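Local coordinates for uncharacterized protein PA2218 (Pseudomonas aeruginosa, PDB 2HDW) that is of uncharacterised function but adopts an alpha/beta hydrolase fold and probably acts as a hydrolase, at residues A[308-313]-A[335-340]. Numbering follows the deposited sequence.
Sequences PILLIH and ELLIVP
L311 and H313 each give both backbone polar atoms to residues 335-339, and that pattern identifies 309-313 and 335-339 as parallel neighbours in register. L311 N donates to E335 O and L311 O accepts from L337 N, both at 2.8 Å; the second bond is nearly straight, 170° at the hydrogen. H313 repeats the pattern with L337 O and V339 N. At the entry of the ladder E335 N reaches I309 O with an N-H...O angle of only 133°, evidence of a more bent bond there. Four of the five accepting carbonyls, those of E335, L311, L337 and H313, also take a CA-H contact, the shortest from I338 CA to H313 O at 3.2 Å. The strand axes approach to 4.7 Å.

On the face carrying L310, I312, E335 and L337, L310 CG stands anti to its backbone N (chi1 169°), and CD1 lies 3.8 Å from E335 CD and 4.0 Å from L337 CB. L310 and E335 run side by side; the E335 carboxylate continues to a salt bridge with R358. Farther along, I312 CG2 meets V339 CG2 at 4.0 Å. F362 and I359 of helix 356-366 pack on L310 and I312.

Burial separates the two strands: I309 to H313 are buried, backed by strand 197-201, whereas E335 to V339 are partly exposed on the outermost strand of the sheet. On the other face L336 CD1 lies 3.5 Å from L311 O, with L311 touching A326 and L336 touching Y327 of helix 320-329. The H313 ring is held by S323 at ND1 and S319 at NE2. Strand 309-314, helix 320-329 and strand 334-339 thus form a beta-alpha-beta crossover closing one edge of the alpha/beta hydrolase sheet.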
loop_
_atom_site.group_PDB
_atom_site.type_symbol
_atom_site.label_atom_id
_atom_site.label_comp_id
_atom_site.label_asym_id
_atom_site.label_seq_id
_atom_site.Cartn_x
_atom_site.Cartn_y
_atom_site.Cartn_z
ATOM N N PRO A 308 13.562 0.174 13.892
ATOM C CA PRO A 308 14.228 0.142 12.587
ATOM C C PRO A 308 13.381 0.294 11.325
ATOM O O PRO A 308 12.241 -0.171 11.256
ATOM C CB PRO A 308 14.934 -1.202 12.618
ATOM C CG PRO A 308 13.880 -2.066 13.251
ATOM C CD PRO A 308 13.374 -1.196 14.406
ATOM N N ILE A 309 13.982 0.933 10.323
ATOM C CA ILE A 309 13.349 1.153 9.024
ATOM C C ILE A 309 14.268 0.631 7.926
ATOM O O ILE A 309 15.472 0.884 7.947
ATOM C CB ILE A 309 13.136 2.645 8.712
ATOM C CG1 ILE A 309 12.255 3.309 9.768
ATOM C CG2 ILE A 309 12.489 2.791 7.348
ATOM C CD1 ILE A 309 12.125 4.801 9.554
ATOM N N LEU A 310 13.695 -0.099 6.977
ATOM C CA LEU A 310 14.449 -0.613 5.840
ATOM C C LEU A 310 13.686 -0.186 4.592
ATOM O O LEU A 310 12.608 -0.707 4.314
ATOM C CB LEU A 310 14.550 -2.145 5.887
ATOM C CG LEU A 310 15.088 -2.804 4.605
ATOM C CD1 LEU A 310 16.491 -2.275 4.299
ATOM C CD2 LEU A 310 15.112 -4.319 4.757
ATOM N N LEU A 311 14.217 0.783 3.860
ATOM C CA LEU A 311 13.559 1.232 2.642
ATOM C C LEU A 311 14.255 0.533 1.477
ATOM O O LEU A 311 15.473 0.620 1.334
ATOM C CB LEU A 311 13.662 2.753 2.504
ATOM C CG LEU A 311 13.088 3.539 3.691
ATOM C CD1 LEU A 311 14.212 3.826 4.675
ATOM C CD2 LEU A 311 12.474 4.858 3.216
ATOM N N ILE A 312 13.475 -0.170 0.661
ATOM C CA ILE A 312 14.003 -0.917 -0.478
ATOM C C ILE A 312 13.564 -0.255 -1.783
ATOM O O ILE A 312 12.408 0.130 -1.917
ATOM C CB ILE A 312 13.483 -2.378 -0.436
ATOM C CG1 ILE A 312 13.784 -2.984 0.938
ATOM C CG2 ILE A 312 14.121 -3.209 -1.550
ATOM C CD1 ILE A 312 13.318 -4.423 1.119
ATOM N N HIS A 313 14.475 -0.126 -2.746
ATOM C CA HIS A 313 14.122 0.523 -4.006
ATOM C C HIS A 313 15.017 0.128 -5.181
ATOM O O HIS A 313 16.231 -0.048 -5.029
ATOM C CB HIS A 313 14.160 2.049 -3.837
ATOM C CG HIS A 313 13.056 2.763 -4.555
ATOM N ND1 HIS A 313 12.097 3.504 -3.896
ATOM C CD2 HIS A 313 12.727 2.806 -5.868
ATOM C CE1 HIS A 313 11.223 3.969 -4.771
ATOM N NE2 HIS A 313 11.581 3.559 -5.975
ATOM N N GLU A 335 17.965 2.106 6.953
ATOM C CA GLU A 335 18.781 1.612 5.857
ATOM C C GLU A 335 18.074 1.775 4.529
ATOM O O GLU A 335 16.890 1.462 4.401
ATOM C CB GLU A 335 19.133 0.128 6.021
ATOM C CG GLU A 335 20.027 -0.367 4.880
ATOM C CD GLU A 335 20.212 -1.872 4.857
ATOM O OE1 GLU A 335 20.270 -2.487 5.942
ATOM O OE2 GLU A 335 20.312 -2.439 3.748
ATOM N N LEU A 336 18.808 2.280 3.548
ATOM C CA LEU A 336 18.278 2.430 2.203
ATOM C C LEU A 336 18.966 1.346 1.377
ATOM O O LEU A 336 20.173 1.389 1.161
ATOM C CB LEU A 336 18.595 3.817 1.638
ATOM C CG LEU A 336 18.307 3.989 0.140
ATOM C CD1 LEU A 336 16.917 3.459 -0.203
ATOM C CD2 LEU A 336 18.438 5.468 -0.230
ATOM N N LEU A 337 18.191 0.361 0.944
ATOM C CA LEU A 337 18.719 -0.748 0.160
ATOM C C LEU A 337 18.332 -0.587 -1.304
ATOM O O LEU A 337 17.155 -0.637 -1.652
ATOM C CB LEU A 337 18.159 -2.064 0.705
ATOM C CG LEU A 337 18.580 -3.382 0.057
ATOM C CD1 LEU A 337 20.098 -3.557 0.129
ATOM C CD2 LEU A 337 17.875 -4.526 0.788
ATOM N N ILE A 338 19.334 -0.403 -2.159
ATOM C CA ILE A 338 19.102 -0.231 -3.588
ATOM C C ILE A 338 19.297 -1.552 -4.332
ATOM O O ILE A 338 20.320 -2.215 -4.172
ATOM C CB ILE A 338 20.074 0.828 -4.173
ATOM C CG1 ILE A 338 19.851 2.181 -3.482
ATOM C CG2 ILE A 338 19.878 0.957 -5.675
ATOM C CD1 ILE A 338 18.422 2.709 -3.570
ATOM N N VAL A 339 18.305 -1.940 -5.130
ATOM C CA VAL A 339 18.386 -3.171 -5.906
ATOM C C VAL A 339 18.962 -2.818 -7.270
ATOM O O VAL A 339 18.310 -2.145 -8.075
ATOM C CB VAL A 339 16.998 -3.811 -6.090
ATOM C CG1 VAL A 339 17.105 -5.041 -6.986
ATOM C CG2 VAL A 339 16.421 -4.188 -4.727
ATOM N N PRO A 340 20.188 -3.276 -7.558
ATOM C CA PRO A 340 20.803 -2.962 -8.853
ATOM C C PRO A 340 19.959 -3.284 -10.081
ATOM O O PRO A 340 19.393 -4.368 -10.197
ATOM C CB PRO A 340 22.112 -3.754 -8.819
ATOM C CG PRO A 340 21.794 -4.918 -7.910
ATOM C CD PRO A 340 20.996 -4.260 -6.811
#